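Local coordinates for TETR family transcriptional repressor LFRR (PDB 2V57), which represses transcription of the lfrRA operon by binding directly to the promoter region upstream of lfrR as a TetR-family regulator, at residues D86-D98 / R169-T181. Numbering follows the deposited sequence.
With SO4 (sulfate ion), chain H.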
# COMPACT_ATOMS: atom_id res chain seq x y z
N ASP B 86 7.85 -25.28 -1.53
CA ASP B 86 6.56 -24.79 -1.05
C ASP B 86 6.57 -24.48 0.45
O ASP B 86 6.10 -23.42 0.87
CB ASP B 86 5.44 -25.77 -1.40
CG ASP B 86 5.67 -27.16 -0.83
OD1 ASP B 86 6.81 -27.47 -0.39
OD2 ASP B 86 4.71 -27.96 -0.83
N ALA B 87 7.12 -25.38 1.25
CA ALA B 87 7.27 -25.13 2.67
C ALA B 87 8.22 -23.96 2.93
O ALA B 87 7.99 -23.18 3.86
CB ALA B 87 7.76 -26.37 3.39
N ALA B 88 9.27 -23.84 2.12
CA ALA B 88 10.20 -22.72 2.27
C ALA B 88 9.50 -21.39 2.00
O ALA B 88 9.65 -20.44 2.76
CB ALA B 88 11.42 -22.89 1.36
N LEU B 89 8.71 -21.34 0.92
CA LEU B 89 7.96 -20.13 0.59
C LEU B 89 6.98 -19.80 1.72
O LEU B 89 6.82 -18.64 2.08
CB LEU B 89 7.21 -20.29 -0.74
CG LEU B 89 6.38 -19.10 -1.22
CD1 LEU B 89 7.22 -17.82 -1.27
CD2 LEU B 89 5.69 -19.38 -2.57
N ARG B 90 6.33 -20.81 2.28
CA ARG B 90 5.45 -20.58 3.41
C ARG B 90 6.19 -19.95 4.60
O ARG B 90 5.69 -19.00 5.21
CB ARG B 90 4.75 -21.87 3.86
CG ARG B 90 3.92 -21.68 5.12
CD ARG B 90 3.12 -22.94 5.45
NE ARG B 90 2.01 -23.09 4.51
CZ ARG B 90 0.76 -22.74 4.78
NH1 ARG B 90 0.45 -22.25 5.97
NH2 ARG B 90 -0.18 -22.89 3.86
N ARG B 91 7.38 -20.45 4.91
CA ARG B 91 8.18 -19.85 5.98
C ARG B 91 8.50 -18.38 5.70
O ARG B 91 8.46 -17.54 6.61
CB ARG B 91 9.47 -20.64 6.20
CG ARG B 91 9.26 -22.04 6.77
CD ARG B 91 10.54 -22.60 7.34
NE ARG B 91 11.63 -22.65 6.36
CZ ARG B 91 11.80 -23.65 5.50
NH1 ARG B 91 10.96 -24.67 5.50
NH2 ARG B 91 12.82 -23.64 4.64
N VAL B 92 8.80 -18.06 4.45
CA VAL B 92 9.09 -16.68 4.06
C VAL B 92 7.87 -15.79 4.26
O VAL B 92 7.99 -14.69 4.83
CB VAL B 92 9.60 -16.60 2.62
CG1 VAL B 92 9.55 -15.16 2.11
CG2 VAL B 92 11.03 -17.17 2.55
N VAL B 93 6.71 -16.24 3.79
CA VAL B 93 5.47 -15.52 4.00
C VAL B 93 5.21 -15.27 5.49
O VAL B 93 4.91 -14.15 5.91
CB VAL B 93 4.25 -16.27 3.39
CG1 VAL B 93 2.94 -15.59 3.80
CG2 VAL B 93 4.37 -16.32 1.84
N GLU B 94 5.34 -16.32 6.30
CA GLU B 94 5.14 -16.18 7.74
C GLU B 94 6.09 -15.15 8.33
O GLU B 94 5.68 -14.30 9.12
CB GLU B 94 5.33 -17.52 8.45
CG GLU B 94 4.22 -18.50 8.17
CD GLU B 94 4.57 -19.92 8.57
OE1 GLU B 94 5.76 -20.21 8.78
OE2 GLU B 94 3.64 -20.75 8.67
N SER B 95 7.36 -15.25 7.95
CA SER B 95 8.40 -14.37 8.46
C SER B 95 8.03 -12.90 8.24
O SER B 95 8.22 -12.08 9.14
CB SER B 95 9.77 -14.70 7.84
OG SER B 95 9.95 -14.13 6.55
N GLN B 96 7.50 -12.58 7.07
CA GLN B 96 7.07 -11.21 6.77
C GLN B 96 5.73 -10.83 7.40
O GLN B 96 5.54 -9.69 7.83
CB GLN B 96 7.04 -10.96 5.25
CG GLN B 96 8.36 -11.29 4.58
CD GLN B 96 9.52 -10.44 5.08
OE1 GLN B 96 9.49 -9.21 4.96
NE2 GLN B 96 10.54 -11.09 5.63
N LEU B 97 4.79 -11.77 7.45
CA LEU B 97 3.51 -11.48 8.09
C LEU B 97 3.75 -11.09 9.56
O LEU B 97 3.07 -10.21 10.11
CB LEU B 97 2.55 -12.67 8.00
CG LEU B 97 1.09 -12.40 8.36
CD1 LEU B 97 0.42 -11.40 7.41
CD2 LEU B 97 0.28 -13.73 8.41
N ASP B 98 4.73 -11.74 10.18
CA ASP B 98 4.98 -11.55 11.61
C ASP B 98 5.59 -10.17 11.93
O ASP B 98 5.73 -9.81 13.09
CB ASP B 98 5.84 -12.69 12.16
CG ASP B 98 5.09 -14.02 12.24
OD1 ASP B 98 3.84 -14.03 12.15
OD2 ASP B 98 5.75 -15.06 12.38
N ARG B 169 -3.92 -15.94 11.84
CA ARG B 169 -2.63 -16.00 11.17
C ARG B 169 -2.55 -17.15 10.17
O ARG B 169 -2.22 -16.94 9.00
CB ARG B 169 -1.51 -16.12 12.20
CG ARG B 169 -0.09 -16.23 11.64
CD ARG B 169 0.88 -16.53 12.78
NE ARG B 169 2.29 -16.50 12.39
CZ ARG B 169 3.03 -17.59 12.20
NH1 ARG B 169 2.49 -18.79 12.36
NH2 ARG B 169 4.30 -17.48 11.85
N HIS B 170 -2.86 -18.37 10.62
CA HIS B 170 -2.69 -19.54 9.77
C HIS B 170 -3.49 -19.44 8.48
O HIS B 170 -3.03 -19.88 7.42
CB HIS B 170 -3.07 -20.83 10.51
CG HIS B 170 -2.78 -22.08 9.74
ND1 HIS B 170 -3.72 -22.69 8.93
CD2 HIS B 170 -1.66 -22.84 9.65
CE1 HIS B 170 -3.19 -23.76 8.38
NE2 HIS B 170 -1.94 -23.88 8.80
N GLN B 171 -4.69 -18.86 8.58
CA GLN B 171 -5.60 -18.71 7.45
C GLN B 171 -5.12 -17.65 6.46
O GLN B 171 -5.28 -17.81 5.25
CB GLN B 171 -6.99 -18.33 7.98
CG GLN B 171 -8.15 -18.67 7.07
CD GLN B 171 -9.47 -18.19 7.65
OE1 GLN B 171 -9.50 -17.62 8.74
NE2 GLN B 171 -10.55 -18.42 6.92
N ILE B 172 -4.55 -16.56 6.97
CA ILE B 172 -3.94 -15.55 6.12
C ILE B 172 -2.77 -16.14 5.34
O ILE B 172 -2.59 -15.86 4.15
CB ILE B 172 -3.47 -14.33 6.96
CG1 ILE B 172 -4.69 -13.64 7.59
CG2 ILE B 172 -2.69 -13.34 6.09
CD1 ILE B 172 -4.34 -12.57 8.60
N VAL B 173 -1.96 -16.95 6.01
CA VAL B 173 -0.82 -17.56 5.33
C VAL B 173 -1.30 -18.48 4.21
O VAL B 173 -0.83 -18.40 3.07
CB VAL B 173 0.11 -18.27 6.32
CG1 VAL B 173 1.20 -19.04 5.59
CG2 VAL B 173 0.72 -17.26 7.27
N ASP B 174 -2.28 -19.33 4.50
CA ASP B 174 -2.88 -20.18 3.47
C ASP B 174 -3.41 -19.37 2.27
O ASP B 174 -3.25 -19.77 1.13
CB ASP B 174 -4.04 -21.01 4.03
CG ASP B 174 -3.58 -22.10 4.98
OD1 ASP B 174 -2.35 -22.30 5.16
OD2 ASP B 174 -4.46 -22.76 5.56
N ALA B 175 -4.09 -18.26 2.55
CA ALA B 175 -4.69 -17.44 1.49
C ALA B 175 -3.61 -16.77 0.65
O ALA B 175 -3.69 -16.75 -0.58
CB ALA B 175 -5.65 -16.40 2.07
N ILE B 176 -2.60 -16.21 1.31
CA ILE B 176 -1.52 -15.59 0.57
C ILE B 176 -0.85 -16.66 -0.30
O ILE B 176 -0.62 -16.44 -1.49
CB ILE B 176 -0.50 -14.92 1.48
CG1 ILE B 176 -1.12 -13.68 2.14
CG2 ILE B 176 0.77 -14.54 0.70
CD1 ILE B 176 -0.19 -13.06 3.21
N MET B 177 -0.58 -17.83 0.27
CA MET B 177 0.06 -18.90 -0.50
C MET B 177 -0.78 -19.29 -1.72
O MET B 177 -0.26 -19.43 -2.83
CB MET B 177 0.34 -20.13 0.37
CG MET B 177 1.48 -19.97 1.34
SD MET B 177 3.08 -19.76 0.51
CE MET B 177 3.32 -21.38 -0.25
N THR B 178 -2.09 -19.44 -1.52
CA THR B 178 -2.99 -19.82 -2.62
C THR B 178 -3.07 -18.73 -3.69
O THR B 178 -3.04 -19.01 -4.88
CB THR B 178 -4.38 -20.22 -2.09
OG1 THR B 178 -4.24 -21.25 -1.11
CG2 THR B 178 -5.26 -20.73 -3.22
N SER B 179 -3.14 -17.47 -3.26
CA SER B 179 -3.14 -16.35 -4.19
C SER B 179 -1.86 -16.27 -5.03
O SER B 179 -1.91 -15.98 -6.23
CB SER B 179 -3.35 -15.04 -3.43
OG SER B 179 -4.63 -15.02 -2.84
N LEU B 180 -0.70 -16.51 -4.41
CA LEU B 180 0.56 -16.49 -5.14
C LEU B 180 0.60 -17.57 -6.23
O LEU B 180 1.07 -17.34 -7.35
CB LEU B 180 1.75 -16.67 -4.17
CG LEU B 180 2.08 -15.46 -3.28
CD1 LEU B 180 2.97 -15.85 -2.09
CD2 LEU B 180 2.73 -14.32 -4.10
N THR B 181 0.10 -18.75 -5.89
CA THR B 181 0.31 -19.93 -6.73
C THR B 181 -0.87 -20.30 -7.62
O THR B 181 -0.76 -21.22 -8.43
CB THR B 181 0.65 -21.17 -5.86
OG1 THR B 181 -0.47 -21.50 -5.04
CG2 THR B 181 1.85 -20.89 -4.95
S SO4 H . -0.68 -20.16 13.48
O1 SO4 H . -0.17 -19.59 12.23
O2 SO4 H . -2.08 -19.77 13.65
O3 SO4 H . -0.57 -21.61 13.41
O4 SO4 H . 0.12 -19.65 14.60
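Helices 86-97 and 169-181 cross steeply, with 124° between their N-to-C directions and their axes 10.0 Å apart at closest approach; the nearest CA atoms pair Arg90 with Met177 and Glu94 with Val173. They pack knobs-into-holes in the all-helical C-terminal region of this TetR-family fold, apart from the helix-turn-helix that binds DNA. Val93 is the central apolar knob, set among Val173, Ile176, Met177 and Leu180. In return Val173 fits among Arg90, Val93, Glu94 and Leu97. Its CG1 lies under one face of the Arg90 guanidinium, 3.3 Å from Arg90 NH1, and its CG2 meets Leu97 CD2. The Met177 chain folds back at chi2 (-65°), which lays SD 3.8 Å from Leu89 CG; a further turn at chi3 sets CE against Asp86 O. The far side of helix 169-181 packs on the second subunit, where Ser179 OG is hydrogen-bonded to NE1 of Trp147 of that chain.

Two salt bridges flank the apolar contacts, one beside Val173 and Met177 and one at the Asp98 end. Arg90 directs NH1 and NH2 at a single oxygen, Asp174 OD1, with NH2 at 2.6 Å. The guanidinium and carboxylate planes stand 69° apart. Arg169 instead grips Asp98 side-on, one nitrogen to each oxygen, both through syn lone pairs. Arg169 NE reaches Asp98 OD1 at 2.9 Å. At another edge of the same guanidinium, Arg169 NH1 donates to O1 of a sulfate, probably from the crystallisation liquor, at 2.8 Å.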